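Local coordinates for protein BAT-2 beta-lactamase (Bacillus atrophaeus, PDB 6W5G) that hydrolyses the beta-lactam ring of antibiotics as a class D beta-lactamase and so probably contributes to antibiotic resistance in its Gram-positive host, at residues A[37-42]-A[48-53]; A[53-58]-A[181-186]; A[89-94]-A[130-135]; A[122-127]-A[213-218]. All coordinates share one frame; numbering follows the deposited sequence.

Contact 1. Residues A[37-42]-A[48-53]; sequences LNVDEF and GTFILH
The Phe50 ring meets Leu37 at its edge, where Leu37 CD2 lies near the ring plane at 4.1 Å from Phe50 CE2, while Val39 CG1 comes in obliquely at 4.2 Å from Phe50 CD2. Phe50 and Leu52 sit on strand 48-54 of the antiparallel sheet of the penicillin-binding-protein and beta-lactamase fold, and the N-terminal segment 37-42 runs across that sheet before the chain enters it. Both strand residues turn the same way, toward the segment, whereas Thr49 before them and Ile51 between them reach Pro172 of helix 172-184 on the other face. Leu37 CD2 does double duty: besides the ring it touches Leu52 CD2 at 3.5 Å, methyl against methyl, so one branch of the leucine bridges two strand residues. The leucine and both its partners cross at about a right angle. Phe50 CG stands anti to its backbone N (chi1 -179°), which carries the ring away from the strand backbone to meet Leu37 and Val39. All four residues are buried, and the contact is wholly apolar; Tyr262, Phe61 and Tyr63 add to the same apolar layer. Farther along the segment, Glu41 OE2 forms a salt bridge with Lys261 at the end of helix 248-261. Between these two parts of the segment an Asx turn forms, Asn38 OD1 accepting Asp40 N at 3.0 Å from above its carbonyl plane.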
# COMPACT_ATOMS: atom_id res chain seq x y z
N LEU A 37 3.01 19.78 -11.77
CA LEU A 37 4.10 18.87 -11.44
C LEU A 37 4.81 18.40 -12.70
O LEU A 37 4.23 18.31 -13.78
CB LEU A 37 3.56 17.64 -10.71
CG LEU A 37 3.90 17.54 -9.22
CD1 LEU A 37 3.32 18.71 -8.43
CD2 LEU A 37 3.43 16.20 -8.68
N ASN A 38 6.10 18.11 -12.55
CA ASN A 38 6.83 17.35 -13.55
C ASN A 38 7.78 16.40 -12.83
O ASN A 38 8.57 16.82 -11.98
CB ASN A 38 7.61 18.23 -14.52
CG ASN A 38 8.11 17.43 -15.72
OD1 ASN A 38 9.08 16.68 -15.60
ND2 ASN A 38 7.46 17.58 -16.87
N VAL A 39 7.68 15.13 -13.17
CA VAL A 39 8.46 14.09 -12.52
C VAL A 39 9.29 13.30 -13.53
O VAL A 39 9.79 12.23 -13.21
CB VAL A 39 7.57 13.17 -11.66
CG1 VAL A 39 6.80 13.99 -10.61
CG2 VAL A 39 6.60 12.38 -12.54
N ASP A 40 9.45 13.84 -14.75
CA ASP A 40 10.14 13.13 -15.82
C ASP A 40 11.51 12.65 -15.39
O ASP A 40 11.93 11.54 -15.75
CB ASP A 40 10.30 14.06 -17.03
CG ASP A 40 8.99 14.33 -17.76
OD1 ASP A 40 7.96 13.72 -17.43
OD2 ASP A 40 9.01 15.17 -18.69
N GLU A 41 12.24 13.48 -14.65
CA GLU A 41 13.61 13.13 -14.27
C GLU A 41 13.68 11.86 -13.44
O GLU A 41 14.71 11.18 -13.45
CB GLU A 41 14.30 14.30 -13.56
CG GLU A 41 13.75 14.67 -12.18
CD GLU A 41 12.66 15.74 -12.23
OE1 GLU A 41 11.77 15.65 -13.11
OE2 GLU A 41 12.69 16.66 -11.39
N PHE A 42 12.61 11.51 -12.73
CA PHE A 42 12.67 10.35 -11.85
C PHE A 42 12.28 9.05 -12.55
O PHE A 42 12.43 7.98 -11.96
CB PHE A 42 11.84 10.58 -10.59
CG PHE A 42 12.28 11.79 -9.83
CD1 PHE A 42 13.52 11.82 -9.21
CD2 PHE A 42 11.47 12.92 -9.76
CE1 PHE A 42 13.94 12.93 -8.51
CE2 PHE A 42 11.89 14.04 -9.07
CZ PHE A 42 13.12 14.04 -8.44
N GLY A 48 7.13 3.48 -15.65
CA GLY A 48 6.37 3.64 -14.42
C GLY A 48 5.31 4.71 -14.53
O GLY A 48 5.21 5.44 -15.52
N THR A 49 4.50 4.78 -13.48
CA THR A 49 3.46 5.79 -13.35
C THR A 49 3.52 6.40 -11.95
O THR A 49 3.95 5.76 -10.99
CB THR A 49 2.06 5.19 -13.65
OG1 THR A 49 1.06 6.20 -13.52
CG2 THR A 49 1.75 4.03 -12.71
N PHE A 50 3.11 7.67 -11.87
CA PHE A 50 3.02 8.39 -10.61
C PHE A 50 1.70 9.15 -10.57
O PHE A 50 1.34 9.83 -11.53
CB PHE A 50 4.18 9.38 -10.43
CG PHE A 50 4.14 10.13 -9.13
CD1 PHE A 50 4.36 9.47 -7.94
CD2 PHE A 50 3.85 11.49 -9.10
CE1 PHE A 50 4.31 10.15 -6.73
CE2 PHE A 50 3.81 12.18 -7.89
CZ PHE A 50 4.04 11.51 -6.70
N ILE A 51 0.99 9.01 -9.45
CA ILE A 51 -0.28 9.70 -9.23
C ILE A 51 -0.16 10.47 -7.93
O ILE A 51 0.24 9.90 -6.91
CB ILE A 51 -1.44 8.70 -9.15
CG1 ILE A 51 -1.52 7.85 -10.42
CG2 ILE A 51 -2.76 9.43 -8.90
CD1 ILE A 51 -2.01 6.44 -10.16
N LEU A 52 -0.51 11.76 -7.95
CA LEU A 52 -0.52 12.58 -6.74
C LEU A 52 -1.84 13.33 -6.66
O LEU A 52 -2.17 14.10 -7.57
CB LEU A 52 0.65 13.57 -6.73
CG LEU A 52 0.85 14.36 -5.43
CD1 LEU A 52 1.25 13.44 -4.27
CD2 LEU A 52 1.88 15.45 -5.63
N HIS A 53 -2.59 13.13 -5.58
CA HIS A 53 -3.86 13.80 -5.39
C HIS A 53 -3.76 14.78 -4.22
O HIS A 53 -3.47 14.37 -3.09
CB HIS A 53 -4.99 12.81 -5.14
CG HIS A 53 -6.31 13.46 -4.87
ND1 HIS A 53 -7.09 13.99 -5.87
CD2 HIS A 53 -6.96 13.71 -3.71
CE1 HIS A 53 -8.18 14.52 -5.34
NE2 HIS A 53 -8.12 14.36 -4.03

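Contact 2. Residues A[53-58]-A[181-186]; sequences HDVQKD and HLYKED
Lys184 stretches from the end of helix 172-184 toward Val55 with its chain almost straight after the first bond (chi2 -177°). CB leaves the helix at a tangent to segment 53-58. CG lies in plane at the edge of the neighbouring Tyr183 ring, CE passes Val55 CG1 at 4.5 Å, and NZ at the tip gives a hydrogen bond of 3.0 Å to water 1. The same NZ holds a salt bridge to Glu180, one turn back on its own helix. Water 1 also donates to Val55 O at 2.8 Å and, weakly, to Asp58 OD1, and it is bonded to His53 NE2 in the plane of the imidazole; one water thus ties the helix end to three residues of the other segment. The setting is the edge between sheet and helical region of the class D fold: strand 48-54 ends here and residues 55-58 form the turn of the hairpin to strand 59-63, while the helix stops in a Schellman motif with Glu185 at C-prime. Val55 is the apolar partner, its CG1 at 3.9 Å and CG2 at 4.2 Å from Tyr183 CE2. Tyr183 OH and Gln56 OE1 both bond to Ser237 on strand 236-244, and Phe230 meets the tyrosine ring edge-to-face. The turn itself is braced by Asp54, whose OD1 takes Lys57 N at 3.0 Å from above the carboxylate plane, along a nearly straight N-H (170°).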
# COMPACT_ATOMS: atom_id res chain seq x y z
N HIS A 53 -2.59 13.13 -5.58
CA HIS A 53 -3.86 13.80 -5.39
C HIS A 53 -3.76 14.78 -4.22
O HIS A 53 -3.47 14.37 -3.09
CB HIS A 53 -4.99 12.81 -5.14
CG HIS A 53 -6.31 13.46 -4.87
ND1 HIS A 53 -7.09 13.99 -5.87
CD2 HIS A 53 -6.96 13.71 -3.71
CE1 HIS A 53 -8.18 14.52 -5.34
NE2 HIS A 53 -8.12 14.36 -4.03
N ASP A 54 -4.00 16.05 -4.51
CA ASP A 54 -4.06 17.10 -3.49
C ASP A 54 -5.43 17.02 -2.83
O ASP A 54 -6.46 17.26 -3.47
CB ASP A 54 -3.88 18.45 -4.19
CG ASP A 54 -3.75 19.61 -3.22
OD1 ASP A 54 -4.43 19.60 -2.16
OD2 ASP A 54 -3.00 20.55 -3.53
N VAL A 55 -5.45 16.69 -1.53
CA VAL A 55 -6.72 16.43 -0.85
C VAL A 55 -7.54 17.70 -0.70
O VAL A 55 -8.75 17.71 -0.98
CB VAL A 55 -6.46 15.75 0.51
CG1 VAL A 55 -7.72 15.77 1.36
CG2 VAL A 55 -5.94 14.33 0.31
N GLN A 56 -6.91 18.79 -0.26
CA GLN A 56 -7.65 20.02 0.02
C GLN A 56 -8.08 20.72 -1.26
O GLN A 56 -9.17 21.30 -1.33
CB GLN A 56 -6.83 20.96 0.89
CG GLN A 56 -6.65 20.50 2.33
CD GLN A 56 -5.70 19.33 2.44
OE1 GLN A 56 -4.69 19.28 1.73
NE2 GLN A 56 -6.01 18.39 3.31
N LYS A 57 -7.22 20.73 -2.28
CA LYS A 57 -7.56 21.41 -3.52
C LYS A 57 -8.27 20.51 -4.51
O LYS A 57 -8.75 21.01 -5.54
CB LYS A 57 -6.31 22.04 -4.14
CG LYS A 57 -5.62 22.97 -3.18
CD LYS A 57 -4.31 23.48 -3.71
CE LYS A 57 -3.52 24.15 -2.60
NZ LYS A 57 -2.37 24.92 -3.14
N ASP A 58 -8.35 19.22 -4.22
CA ASP A 58 -9.09 18.26 -5.03
C ASP A 58 -8.62 18.26 -6.49
O ASP A 58 -9.40 18.43 -7.42
CB ASP A 58 -10.60 18.47 -4.93
CG ASP A 58 -11.37 17.18 -4.93
OD1 ASP A 58 -10.76 16.12 -5.24
OD2 ASP A 58 -12.58 17.21 -4.64
N HIS A 181 -9.92 6.63 -0.10
CA HIS A 181 -11.07 6.25 0.72
C HIS A 181 -10.65 5.90 2.14
O HIS A 181 -11.37 6.22 3.10
CB HIS A 181 -11.82 5.09 0.07
CG HIS A 181 -12.46 5.45 -1.24
ND1 HIS A 181 -12.72 4.52 -2.22
CD2 HIS A 181 -12.87 6.64 -1.73
CE1 HIS A 181 -13.28 5.12 -3.25
NE2 HIS A 181 -13.39 6.41 -2.98
N LEU A 182 -9.50 5.25 2.30
CA LEU A 182 -8.99 4.96 3.63
C LEU A 182 -8.63 6.25 4.36
O LEU A 182 -8.96 6.42 5.55
CB LEU A 182 -7.79 4.04 3.54
CG LEU A 182 -7.07 3.75 4.86
CD1 LEU A 182 -8.03 3.18 5.89
CD2 LEU A 182 -5.87 2.83 4.64
N TYR A 183 -7.95 7.17 3.67
CA TYR A 183 -7.61 8.45 4.27
C TYR A 183 -8.85 9.19 4.76
O TYR A 183 -8.89 9.68 5.90
CB TYR A 183 -6.84 9.32 3.27
CG TYR A 183 -6.53 10.70 3.81
CD1 TYR A 183 -5.40 10.93 4.57
CD2 TYR A 183 -7.40 11.76 3.59
CE1 TYR A 183 -5.13 12.18 5.09
CE2 TYR A 183 -7.14 13.01 4.09
CZ TYR A 183 -6.00 13.22 4.84
OH TYR A 183 -5.73 14.47 5.35
N LYS A 184 -9.87 9.29 3.91
CA LYS A 184 -11.11 9.99 4.24
C LYS A 184 -12.05 9.16 5.10
O LYS A 184 -13.06 9.69 5.56
CB LYS A 184 -11.83 10.40 2.95
CG LYS A 184 -11.00 11.35 2.11
CD LYS A 184 -11.74 11.81 0.87
CE LYS A 184 -10.95 12.88 0.15
NZ LYS A 184 -11.52 13.18 -1.19
N GLU A 185 -11.73 7.88 5.31
CA GLU A 185 -12.57 6.97 6.09
C GLU A 185 -13.96 6.80 5.46
O GLU A 185 -14.97 6.64 6.15
CB GLU A 185 -12.60 7.32 7.57
CG GLU A 185 -11.16 7.40 8.06
CD GLU A 185 -11.00 7.47 9.55
OE1 GLU A 185 -12.00 7.44 10.29
OE2 GLU A 185 -9.83 7.55 9.97
N ASP A 186 -13.98 6.84 4.13
CA ASP A 186 -15.13 6.48 3.32
C ASP A 186 -15.03 5.01 2.90
O ASP A 186 -15.00 4.67 1.72
CB ASP A 186 -15.20 7.38 2.08
CG ASP A 186 -15.50 8.83 2.42
OD1 ASP A 186 -16.22 9.08 3.42
OD2 ASP A 186 -15.03 9.71 1.67
O HOH W 1 -9.97 15.53 -2.34

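Contact 3. Residues A[89-94]-A[130-135]; sequences VKAVRD and QAMARD
Ala91 and Asp135 bring their CA atoms within 5.9 Å of each other where the loop leaving helix 81-88 runs beside helix 126-136. Ala91 CB points at the helix and lands between two side chains one turn apart, 4.1 Å from Asp135 CB and 4.2 Å from Met132 CG. Val92 takes the methionine from another direction, the two side chains crossing at about a right angle: its CG2 is 3.7 Å and its CG1 3.9 Å from Met132 SD, so the sulfur rests against both methyls. The methionine reaches them because its chain is extended through CG and SD (chi1 -177°), bending only at the terminal methyl. Leu87 and Tyr128 also touch Val92, which is buried. On the outer side the contact turns polar: water 2 donates to Ala91 O at 2.9 Å and to Asp135 OD2 at 2.6 Å, joining loop and helix; Lys99 adds a long, weak ion pair to that carboxylate oxygen. Lys90, with positive phi, ends helix 81-88 in a Schellman motif, and this reversal delivers Ala91 and Val92 to the neighbouring helix: the loop after one helix packed against a second helix in the helical region of the beta-lactamase fold.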
# COMPACT_ATOMS: atom_id res chain seq x y z
N VAL A 89 -12.96 -8.52 11.13
CA VAL A 89 -13.59 -9.81 11.42
C VAL A 89 -12.99 -10.48 12.64
O VAL A 89 -13.36 -11.62 12.95
CB VAL A 89 -13.59 -10.75 10.19
CG1 VAL A 89 -14.19 -10.04 8.96
CG2 VAL A 89 -12.17 -11.25 9.90
N LYS A 90 -12.05 -9.83 13.32
CA LYS A 90 -11.42 -10.34 14.54
C LYS A 90 -10.55 -11.56 14.28
O LYS A 90 -10.34 -12.38 15.18
CB LYS A 90 -12.43 -10.57 15.68
CG LYS A 90 -13.19 -9.31 16.07
CD LYS A 90 -14.25 -9.59 17.12
CE LYS A 90 -15.13 -8.37 17.33
NZ LYS A 90 -14.33 -7.18 17.74
N ALA A 91 -10.02 -11.67 13.06
CA ALA A 91 -8.98 -12.67 12.81
C ALA A 91 -7.72 -12.33 13.58
O ALA A 91 -6.97 -13.24 13.98
CB ALA A 91 -8.70 -12.78 11.31
N VAL A 92 -7.47 -11.04 13.80
CA VAL A 92 -6.41 -10.55 14.66
C VAL A 92 -7.01 -9.49 15.57
O VAL A 92 -8.02 -8.86 15.25
CB VAL A 92 -5.20 -9.98 13.88
CG1 VAL A 92 -4.41 -11.11 13.21
CG2 VAL A 92 -5.67 -8.97 12.83
N ARG A 93 -6.34 -9.26 16.71
CA ARG A 93 -6.90 -8.42 17.76
C ARG A 93 -6.59 -6.94 17.58
O ARG A 93 -7.45 -6.09 17.83
CB ARG A 93 -6.38 -8.90 19.11
CG ARG A 93 -6.73 -8.03 20.30
CD ARG A 93 -5.93 -8.47 21.54
NE ARG A 93 -6.19 -9.87 21.89
CZ ARG A 93 -5.34 -10.87 21.68
NH1 ARG A 93 -4.16 -10.65 21.11
NH2 ARG A 93 -5.67 -12.10 22.05
N ASP A 94 -5.36 -6.62 17.19
CA ASP A 94 -4.87 -5.25 17.09
C ASP A 94 -3.53 -5.30 16.35
O ASP A 94 -3.12 -6.35 15.84
CB ASP A 94 -4.81 -4.57 18.47
CG ASP A 94 -3.97 -5.34 19.48
OD1 ASP A 94 -2.98 -5.98 19.07
OD2 ASP A 94 -4.28 -5.28 20.69
N GLN A 130 -0.37 -14.31 5.37
CA GLN A 130 -0.93 -15.57 4.87
C GLN A 130 -1.69 -16.31 5.97
O GLN A 130 -2.79 -16.82 5.74
CB GLN A 130 0.16 -16.46 4.29
CG GLN A 130 0.80 -15.92 3.01
CD GLN A 130 1.91 -16.82 2.50
OE1 GLN A 130 2.84 -17.16 3.24
NE2 GLN A 130 1.82 -17.22 1.23
N ALA A 131 -1.10 -16.38 7.17
CA ALA A 131 -1.81 -16.99 8.28
C ALA A 131 -3.12 -16.26 8.57
O ALA A 131 -4.17 -16.89 8.76
CB ALA A 131 -0.91 -17.02 9.52
N MET A 132 -3.08 -14.93 8.57
CA MET A 132 -4.30 -14.15 8.82
C MET A 132 -5.33 -14.38 7.72
O MET A 132 -6.53 -14.54 8.00
CB MET A 132 -3.96 -12.67 8.92
CG MET A 132 -5.17 -11.83 9.25
SD MET A 132 -4.76 -10.09 9.44
CE MET A 132 -4.31 -9.67 7.75
N ALA A 133 -4.89 -14.41 6.46
CA ALA A 133 -5.81 -14.63 5.35
C ALA A 133 -6.52 -15.97 5.47
O ALA A 133 -7.73 -16.06 5.22
CB ALA A 133 -5.08 -14.51 4.01
N ARG A 134 -5.79 -17.02 5.86
CA ARG A 134 -6.42 -18.32 6.06
C ARG A 134 -7.50 -18.25 7.15
O ARG A 134 -8.55 -18.89 7.03
CB ARG A 134 -5.37 -19.38 6.40
CG ARG A 134 -4.41 -19.69 5.26
CD ARG A 134 -3.55 -20.92 5.56
NE ARG A 134 -2.58 -20.67 6.63
CZ ARG A 134 -1.34 -20.23 6.44
NH1 ARG A 134 -0.91 -19.96 5.21
NH2 ARG A 134 -0.53 -20.05 7.48
N ASP A 135 -7.25 -17.46 8.20
CA ASP A 135 -8.25 -17.31 9.26
C ASP A 135 -9.46 -16.51 8.78
O ASP A 135 -10.60 -16.81 9.15
CB ASP A 135 -7.62 -16.65 10.49
CG ASP A 135 -6.72 -17.60 11.26
OD1 ASP A 135 -6.83 -18.83 11.06
OD2 ASP A 135 -5.90 -17.10 12.06
O HOH W 2 -5.21 -14.55 12.14

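Contact 4. Residues A[122-127]-A[213-218]; sequences RDSVIW and GKTGTR. With EDO (1,2-ethanediol), chain E.
Ser124 and Lys214 meet through a hydrogen bond, Lys214 NZ donating to Ser124 OG at 2.8 Å, and so join two signature motifs of the class D active site: by family comparison, the Ser-X-Val/Ile element at 124-126 and the Lys-Thr-Gly element at 214-216 on strand 209-217. Within the strand, the same NZ donates to Thr215 O at 2.9 Å, tilted 24° from the carbonyl plane. The lysine bends at chi2 (77°) and again at chi4, which curls its tip back over the next residue while still reaching the serine.

Backbone geometry sets the serine in place. Ser124 has positive phi and is the C-prime residue of the Schellman motif that ends helix 117-122; Val125 then occupies the N-cap of helix 126-136. The serine thus projects from the joint between two helices toward the strand.

A 1,2-ethanediol, probably from the crystallisation liquor, lies in the same cleft. Its O1 takes a weak bond from Lys214 NZ and gives another to Thr215 O, while its approach to Ser124 OG is too short to be trusted in detail. Thr215 OG1 shares a hydrogen bond with that O1 at 2.6 Å, either oxygen being a possible donor.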
# COMPACT_ATOMS: atom_id res chain seq x y z
N ARG A 122 5.25 -3.46 8.41
CA ARG A 122 6.47 -2.68 8.25
C ARG A 122 7.54 -3.45 7.47
O ARG A 122 8.21 -2.88 6.60
CB ARG A 122 6.98 -2.27 9.63
CG ARG A 122 8.31 -1.55 9.63
CD ARG A 122 8.68 -1.14 11.06
NE ARG A 122 7.79 -0.09 11.56
CZ ARG A 122 7.67 0.24 12.85
NH1 ARG A 122 8.39 -0.40 13.77
NH2 ARG A 122 6.84 1.21 13.21
N ASP A 123 7.70 -4.74 7.76
CA ASP A 123 8.72 -5.56 7.13
C ASP A 123 8.18 -6.46 6.03
O ASP A 123 8.91 -7.35 5.57
CB ASP A 123 9.48 -6.38 8.17
CG ASP A 123 10.46 -5.54 8.97
OD1 ASP A 123 11.03 -4.60 8.39
OD2 ASP A 123 10.69 -5.85 10.16
N SER A 124 6.94 -6.25 5.60
CA SER A 124 6.33 -7.04 4.51
C SER A 124 6.49 -8.54 4.75
O SER A 124 6.93 -9.29 3.87
CB SER A 124 6.90 -6.65 3.15
OG SER A 124 6.62 -5.32 2.82
N VAL A 125 6.12 -8.98 5.95
CA VAL A 125 6.31 -10.37 6.35
C VAL A 125 5.13 -11.18 5.84
O VAL A 125 4.10 -11.30 6.52
CB VAL A 125 6.47 -10.49 7.88
CG1 VAL A 125 6.80 -11.93 8.26
CG2 VAL A 125 7.54 -9.53 8.33
N ILE A 126 5.30 -11.75 4.65
CA ILE A 126 4.20 -12.40 3.94
C ILE A 126 3.58 -13.51 4.79
O ILE A 126 2.35 -13.66 4.82
CB ILE A 126 4.70 -12.93 2.58
CG1 ILE A 126 5.11 -11.77 1.67
CG2 ILE A 126 3.64 -13.82 1.92
CD1 ILE A 126 5.82 -12.20 0.41
N TRP A 127 4.41 -14.29 5.49
CA TRP A 127 3.87 -15.45 6.20
C TRP A 127 2.85 -15.06 7.25
O TRP A 127 1.90 -15.81 7.50
CB TRP A 127 4.97 -16.35 6.79
CG TRP A 127 5.81 -15.79 7.93
CD1 TRP A 127 7.11 -15.36 7.83
CD2 TRP A 127 5.45 -15.65 9.32
NE1 TRP A 127 7.56 -14.95 9.07
CE2 TRP A 127 6.57 -15.11 9.99
CE3 TRP A 127 4.28 -15.91 10.06
CZ2 TRP A 127 6.56 -14.85 11.37
CZ3 TRP A 127 4.28 -15.63 11.42
CH2 TRP A 127 5.42 -15.12 12.06
N GLY A 213 2.85 4.88 4.07
CA GLY A 213 2.92 4.15 2.82
C GLY A 213 3.13 2.66 3.00
O GLY A 213 3.54 2.19 4.07
N LYS A 214 2.85 1.93 1.92
CA LYS A 214 3.09 0.50 1.86
C LYS A 214 3.77 0.16 0.54
O LYS A 214 3.26 0.53 -0.53
CB LYS A 214 1.78 -0.27 1.99
CG LYS A 214 1.97 -1.77 1.98
CD LYS A 214 2.48 -2.25 3.35
CE LYS A 214 3.27 -3.55 3.25
NZ LYS A 214 4.59 -3.44 2.57
N THR A 215 4.89 -0.54 0.61
CA THR A 215 5.58 -1.03 -0.57
C THR A 215 5.00 -2.37 -1.02
O THR A 215 4.35 -3.09 -0.25
CB THR A 215 7.06 -1.23 -0.27
OG1 THR A 215 7.21 -2.08 0.88
CG2 THR A 215 7.78 0.10 -0.02
N GLY A 216 5.26 -2.70 -2.28
CA GLY A 216 5.08 -4.06 -2.76
C GLY A 216 6.07 -4.34 -3.86
O GLY A 216 6.45 -3.44 -4.62
N THR A 217 6.48 -5.61 -3.97
CA THR A 217 7.44 -6.05 -4.97
C THR A 217 7.04 -7.43 -5.47
O THR A 217 6.61 -8.29 -4.68
CB THR A 217 8.86 -6.18 -4.39
OG1 THR A 217 9.28 -4.93 -3.84
CG2 THR A 217 9.86 -6.57 -5.46
N ARG A 218 7.20 -7.67 -6.77
CA ARG A 218 7.18 -9.04 -7.28
C ARG A 218 8.57 -9.62 -7.08
O ARG A 218 9.53 -9.22 -7.76
CB ARG A 218 6.77 -9.03 -8.75
CG ARG A 218 6.64 -10.43 -9.34
CD ARG A 218 5.98 -10.41 -10.72
NE ARG A 218 6.79 -9.67 -11.68
CZ ARG A 218 6.31 -8.88 -12.64
NH1 ARG A 218 5.00 -8.70 -12.77
NH2 ARG A 218 7.16 -8.27 -13.45
C1 EDO E . 7.58 -5.29 -0.51
O1 EDO E . 6.96 -4.68 0.63
C2 EDO E . 8.38 -4.22 -1.23
O2 EDO E . 9.45 -3.74 -0.42

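From the N terminus, contact 1 closes first, a short loop that lays the chain before strand 48-54 over that strand. The strand continues through His53, shared with contact 2, which opens as contact 1 ends and closes a loop of over 120 residues by bringing back the end of helix 172-184. Contact 3 is nested inside that loop and lies within the helical region, with its nearest atoms about 13 Å from contact 2. Contact 4 opens between the two segments of contact 3 and closes after contact 2, so it crosses both; it ties the turn leading into helix 126-136, a helix contact 3 also uses, to the sheet reached by contacts 1 and 2. Contacts 1 and 3 lie on opposite sides of the chain's centre.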